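Local coordinates for transcriptional activator ToxR (Vibrio vulnificus, PDB 6UTC), which activates transcription from the membrane, its periplasmic domain probably sensing bile salts and interacting with the partner protein ToxS, at residues Q45-H54 against Q96-K104. Residues are numbered along the deposited sequence; the frame is centred on the assembly and turned at random.
Sequences QCVNKYAETH and QNDLGSICK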
ATOM      1  N   GLN A  45       1.139  -2.843  -8.349  1.00 12.94           N
ATOM      2  CA  GLN A  45       1.673  -1.766  -9.170  1.00 12.96           C
ATOM      3  C   GLN A  45       2.014  -0.557  -8.319  1.00 14.58           C
ATOM      4  O   GLN A  45       3.059   0.073  -8.512  1.00 15.94           O
ATOM      5  CB  GLN A  45       0.684  -1.384 -10.267  1.00 13.61           C
ATOM      6  CG  GLN A  45       1.174  -0.233 -11.154  1.00 13.59           C
ATOM      7  CD  GLN A  45       2.276  -0.654 -12.112  1.00 18.61           C
ATOM      8  OE1 GLN A  45       2.798  -1.773 -12.038  1.00 21.43           O
ATOM      9  NE2 GLN A  45       2.632   0.240 -13.028  1.00 18.54           N
ATOM     10  N   CYS A  46       1.147  -0.229  -7.365  1.00 13.86           N
ATOM     11  CA  CYS A  46       1.391   0.910  -6.487  1.00 13.85           C
ATOM     12  C   CYS A  46       2.667   0.715  -5.673  1.00 14.93           C
ATOM     13  O   CYS A  46       3.503   1.618  -5.586  1.00 15.78           O
ATOM     14  CB  CYS A  46       0.183   1.116  -5.577  1.00 13.88           C
ATOM     15  SG  CYS A  46       0.176   2.706  -4.712  1.00 16.77           S
ATOM     16  N   VAL A  47       2.846  -0.472  -5.097  1.00 14.23           N
ATOM     17  CA  VAL A  47       4.066  -0.755  -4.347  1.00 14.42           C
ATOM     18  C   VAL A  47       5.285  -0.673  -5.258  1.00 17.91           C
ATOM     19  O   VAL A  47       6.326  -0.119  -4.877  1.00 19.91           O
ATOM     20  CB  VAL A  47       3.940  -2.113  -3.638  1.00 15.69           C
ATOM     21  CG1 VAL A  47       5.268  -2.523  -2.980  1.00 19.79           C
ATOM     22  CG2 VAL A  47       2.801  -2.056  -2.608  1.00 16.94           C
ATOM     23  N   ASN A  48       5.172  -1.209  -6.479  1.00 18.65           N
ATOM     24  CA  ASN A  48       6.259  -1.103  -7.460  1.00 20.34           C
ATOM     25  C   ASN A  48       6.650   0.351  -7.701  1.00 24.69           C
ATOM     26  O   ASN A  48       7.836   0.704  -7.670  1.00 23.05           O
ATOM     27  CB  ASN A  48       5.798  -1.748  -8.774  1.00 19.13           C
ATOM     28  CG  ASN A  48       6.770  -1.514  -9.942  1.00 25.51           C
ATOM     29  OD1 ASN A  48       6.826  -0.425 -10.525  1.00 30.61           O
ATOM     30  ND2 ASN A  48       7.512  -2.548 -10.297  1.00 27.09           N
ATOM     31  N   LYS A  49       5.667   1.209  -7.964  1.00 19.89           N
ATOM     32  CA  LYS A  49       5.971   2.599  -8.282  1.00 20.50           C
ATOM     33  C   LYS A  49       6.478   3.346  -7.056  1.00 23.94           C
ATOM     34  O   LYS A  49       7.361   4.208  -7.166  1.00 22.95           O
ATOM     35  CB  LYS A  49       4.748   3.295  -8.872  1.00 21.59           C
ATOM     36  CG  LYS A  49       4.152   2.585 -10.070  1.00 24.01           C
ATOM     37  CD  LYS A  49       5.190   2.181 -11.094  1.00 37.56           C
ATOM     38  CE  LYS A  49       5.718   3.370 -11.855  1.00 32.49           C
ATOM     39  NZ  LYS A  49       6.602   2.927 -12.979  1.00 38.39           N
ATOM     40  N   TYR A  50       5.950   3.016  -5.876  1.00 20.81           N
ATOM     41  CA  TYR A  50       6.392   3.691  -4.665  1.00 20.35           C
ATOM     42  C   TYR A  50       7.840   3.362  -4.373  1.00 21.65           C
ATOM     43  O   TYR A  50       8.607   4.228  -3.931  1.00 21.77           O
ATOM     44  CB  TYR A  50       5.497   3.268  -3.512  1.00 18.64           C
ATOM     45  CG  TYR A  50       5.653   4.105  -2.264  1.00 15.79           C
ATOM     46  CD1 TYR A  50       4.969   5.301  -2.128  1.00 20.25           C
ATOM     47  CD2 TYR A  50       6.461   3.690  -1.221  1.00 14.96           C
ATOM     48  CE1 TYR A  50       5.088   6.075  -0.990  1.00 17.60           C
ATOM     49  CE2 TYR A  50       6.586   4.460  -0.068  1.00 16.17           C
ATOM     50  CZ  TYR A  50       5.890   5.648   0.033  1.00 17.31           C
ATOM     51  OH  TYR A  50       5.989   6.432   1.167  1.00 18.93           O
ATOM     52  N   ALA A  51       8.237   2.125  -4.648  1.00 20.02           N
ATOM     53  CA  ALA A  51       9.636   1.747  -4.493  1.00 24.57           C
ATOM     54  C   ALA A  51      10.572   2.597  -5.349  1.00 26.78           C
ATOM     55  O   ALA A  51      11.739   2.768  -4.983  1.00 24.54           O
ATOM     56  CB  ALA A  51       9.794   0.264  -4.809  1.00 23.84           C
ATOM     57  N   GLU A  52      10.086   3.169  -6.453  1.00 23.11           N
ATOM     58  CA  GLU A  52      10.970   3.935  -7.330  1.00 24.86           C
ATOM     59  C   GLU A  52      11.462   5.219  -6.678  1.00 27.39           C
ATOM     60  O   GLU A  52      12.538   5.715  -7.031  1.00 27.83           O
ATOM     61  CB  GLU A  52      10.275   4.245  -8.652  1.00 25.14           C
ATOM     62  CG  GLU A  52      10.074   3.022  -9.516  1.00 26.73           C
ATOM     63  CD  GLU A  52       9.511   3.357 -10.877  1.00 26.13           C
ATOM     64  OE1 GLU A  52       9.304   2.415 -11.669  1.00 30.64           O
ATOM     65  OE2 GLU A  52       9.273   4.553 -11.150  1.00 32.04           O
ATOM     66  N   THR A  53      10.699   5.782  -5.748  1.00 24.00           N
ATOM     67  CA  THR A  53      11.124   6.971  -5.025  1.00 23.42           C
ATOM     68  C   THR A  53      11.433   6.691  -3.561  1.00 22.88           C
ATOM     69  O   THR A  53      11.617   7.641  -2.789  1.00 27.91           O
ATOM     70  CB  THR A  53      10.067   8.062  -5.150  1.00 28.18           C
ATOM     71  OG1 THR A  53       8.769   7.474  -4.977  1.00 30.01           O
ATOM     72  CG2 THR A  53      10.146   8.721  -6.519  1.00 31.20           C
ATOM     73  N   HIS A  54      11.502   5.415  -3.156  1.00 24.49           N
ATOM     74  CA  HIS A  54      11.755   5.056  -1.754  1.00 20.17           C
ATOM     75  C   HIS A  54      12.579   3.766  -1.732  1.00 23.58           C
ATOM     76  O   HIS A  54      12.027   2.666  -1.718  1.00 24.31           O
ATOM     77  CB  HIS A  54      10.445   4.872  -0.997  1.00 18.41           C
ATOM     78  CG  HIS A  54       9.535   6.056  -1.049  1.00 20.13           C
ATOM     79  ND1 HIS A  54       8.658   6.271  -2.089  1.00 22.14           N
ATOM     80  CD2 HIS A  54       9.342   7.076  -0.179  1.00 22.11           C
ATOM     81  CE1 HIS A  54       7.978   7.382  -1.867  1.00 25.71           C
ATOM     82  NE2 HIS A  54       8.371   7.888  -0.711  1.00 25.74           N
ATOM     83  N   GLN A  96      -9.816   4.574 -12.477  1.00 57.11           N
ATOM     84  CA  GLN A  96      -8.757   5.496 -12.860  1.00 55.81           C
ATOM     85  C   GLN A  96      -7.411   4.777 -12.910  1.00 51.31           C
ATOM     86  O   GLN A  96      -7.207   3.735 -12.281  1.00 57.94           O
ATOM     87  CB  GLN A  96      -8.702   6.677 -11.891  1.00 56.11           C
ATOM     88  CG  GLN A  96     -10.018   7.439 -11.771  1.00 58.13           C
ATOM     89  CD  GLN A  96      -9.872   8.744 -11.013  1.00 61.69           C
ATOM     90  OE1 GLN A  96      -8.791   9.332 -10.966  1.00 68.52           O
ATOM     91  NE2 GLN A  96     -10.964   9.204 -10.410  1.00 62.78           N
ATOM     92  N   ASN A  97      -6.483   5.350 -13.682  1.00 48.06           N
ATOM     93  CA  ASN A  97      -5.195   4.721 -13.975  1.00 48.34           C
ATOM     94  C   ASN A  97      -4.066   5.742 -13.854  1.00 52.91           C
ATOM     95  O   ASN A  97      -3.357   6.035 -14.813  1.00 55.06           O
ATOM     96  CB  ASN A  97      -5.157   4.120 -15.381  1.00 47.17           C
ATOM     97  CG  ASN A  97      -6.221   3.068 -15.598  1.00 39.34           C
ATOM     98  OD1 ASN A  97      -6.092   1.939 -15.124  1.00 35.20           O
ATOM     99  ND2 ASN A  97      -7.278   3.428 -16.326  1.00 40.55           N
ATOM    100  N   ASP A  98      -3.885   6.287 -12.659  1.00 48.14           N
ATOM    101  CA  ASP A  98      -2.784   7.202 -12.383  1.00 48.38           C
ATOM    102  C   ASP A  98      -1.858   6.648 -11.309  1.00 39.55           C
ATOM    103  O   ASP A  98      -1.314   7.395 -10.497  1.00 38.94           O
ATOM    104  CB  ASP A  98      -3.286   8.601 -12.024  1.00 45.48           C
ATOM    105  CG  ASP A  98      -4.780   8.640 -11.753  1.00 57.33           C
ATOM    106  OD1 ASP A  98      -5.567   8.523 -12.717  1.00 63.38           O
ATOM    107  OD2 ASP A  98      -5.171   8.780 -10.574  1.00 64.86           O
ATOM    108  N   LEU A  99      -1.669   5.324 -11.286  1.00 35.24           N
ATOM    109  CA  LEU A  99      -0.835   4.732 -10.243  1.00 31.38           C
ATOM    110  C   LEU A  99       0.607   5.213 -10.331  1.00 34.99           C
ATOM    111  O   LEU A  99       1.277   5.356  -9.304  1.00 30.65           O
ATOM    112  CB  LEU A  99      -0.907   3.202 -10.272  1.00 26.77           C
ATOM    113  CG  LEU A  99      -2.258   2.541  -9.985  1.00 24.69           C
ATOM    114  CD1 LEU A  99      -2.111   1.035  -9.892  1.00 26.39           C
ATOM    115  CD2 LEU A  99      -2.881   3.074  -8.707  1.00 26.28           C
ATOM    116  N   GLY A 100       1.101   5.482 -11.542  1.00 32.44           N
ATOM    117  CA  GLY A 100       2.458   5.982 -11.679  1.00 34.01           C
ATOM    118  C   GLY A 100       2.681   7.324 -11.011  1.00 39.97           C
ATOM    119  O   GLY A 100       3.773   7.595 -10.505  1.00 42.95           O
ATOM    120  N   SER A 101       1.657   8.179 -10.990  1.00 36.49           N
ATOM    121  CA  SER A 101       1.766   9.494 -10.371  1.00 38.58           C
ATOM    122  C   SER A 101       1.169   9.564  -8.972  1.00 37.28           C
ATOM    123  O   SER A 101       1.585  10.415  -8.179  1.00 38.53           O
ATOM    124  CB  SER A 101       1.114  10.563 -11.252  1.00 41.83           C
ATOM    125  OG  SER A 101      -0.279  10.338 -11.368  1.00 49.23           O
ATOM    126  N   ILE A 102       0.199   8.708  -8.647  1.00 32.05           N
ATOM    127  CA  ILE A 102      -0.318   8.678  -7.281  1.00 32.18           C
ATOM    128  C   ILE A 102       0.670   7.988  -6.352  1.00 27.27           C
ATOM    129  O   ILE A 102       0.899   8.433  -5.220  1.00 24.86           O
ATOM    130  CB  ILE A 102      -1.704   8.008  -7.245  1.00 30.43           C
ATOM    131  CG1 ILE A 102      -2.763   8.928  -7.856  1.00 40.94           C
ATOM    132  CG2 ILE A 102      -2.086   7.632  -5.820  1.00 31.54           C
ATOM    133  CD1 ILE A 102      -2.850  10.291  -7.190  1.00 48.38           C
ATOM    134  N   CYS A 103       1.278   6.902  -6.819  1.00 24.14           N
ATOM    135  CA  CYS A 103       2.159   6.080  -6.009  1.00 24.61           C
ATOM    136  C   CYS A 103       3.619   6.459  -6.174  1.00 28.52           C
ATOM    137  O   CYS A 103       4.484   5.747  -5.665  1.00 30.12           O
ATOM    138  CB  CYS A 103       1.942   4.600  -6.335  1.00 21.26           C
ATOM    139  SG  CYS A 103       0.207   4.106  -6.204  1.00 19.32           S
ATOM    140  N   LYS A 104       3.897   7.571  -6.854  1.00 35.98           N
ATOM    141  CA  LYS A 104       5.250   8.104  -7.067  1.00 40.64           C
ATOM    142  C   LYS A 104       6.325   7.049  -7.313  1.00 40.44           C
ATOM    143  O   LYS A 104       7.428   7.139  -6.781  1.00 40.83           O
ATOM    144  CB  LYS A 104       5.668   9.069  -5.942  1.00 40.87           C
ATOM    145  CG  LYS A 104       5.722   8.489  -4.532  1.00 36.10           C
ATOM    146  CD  LYS A 104       4.379   8.589  -3.821  1.00 40.43           C
ATOM    147  CE  LYS A 104       3.742   9.951  -4.036  1.00 49.95           C
ATOM    148  NZ  LYS A 104       2.425  10.058  -3.350  1.00 51.85           N
TER
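The C46–C103 disulfide ties the C-terminal end of the chain to helix 40-52, and it illustrates a common arrangement, a covalent link with weaker contacts gathered beside it. The two SG atoms lie 2.0 Å apart with a C-S-S-C torsion of -98°, close to the perpendicular turn that a relaxed disulfide prefers. The sulfurs are brought together by different rotations, C46 carrying its SG anti to the backbone N (chi1 -166°) and C103 placing its own anti to the carbonyl carbon. The bridge is buried, with the C46 side chain also touching L75 and Y77 of the neighbouring strand 72-78.

Apolar packing accompanies the bridge. One methyl of L99, CD1, rests against the aliphatic base of Q45, 3.7 Å from Q45 CB. K49 lays CG over the backbone of G100, 4.1 Å from G100 CA; its bent chain then turns away, and NZ forms a salt bridge with E52 within its own helix. K104 runs alongside Y50, its CD 3.7 Å from Y50 CD1, while its CG meets the edge of the H54 imidazole.

In this alpha-beta periplasmic domain, helix 40-52 packs on a mixed five-stranded sheet, and the short helix 99-102 follows the edge strand 88-93, which L99 and I102 touch through I92. C103 lies just past that short helix.

C103 O sits at the edge of the Y50 ring and takes part in a bent CA-H...O contact, 3.0 Å from Y50 CA to C103 O with 124° at the hydrogen. H54 lies over the Y50 ring, held by a 2.8 Å bond from H54 ND1 to Y50 O, and Y50 OH is hydrogen-bonded to H79. The K104 amine, NZ, bonds back to I102 O.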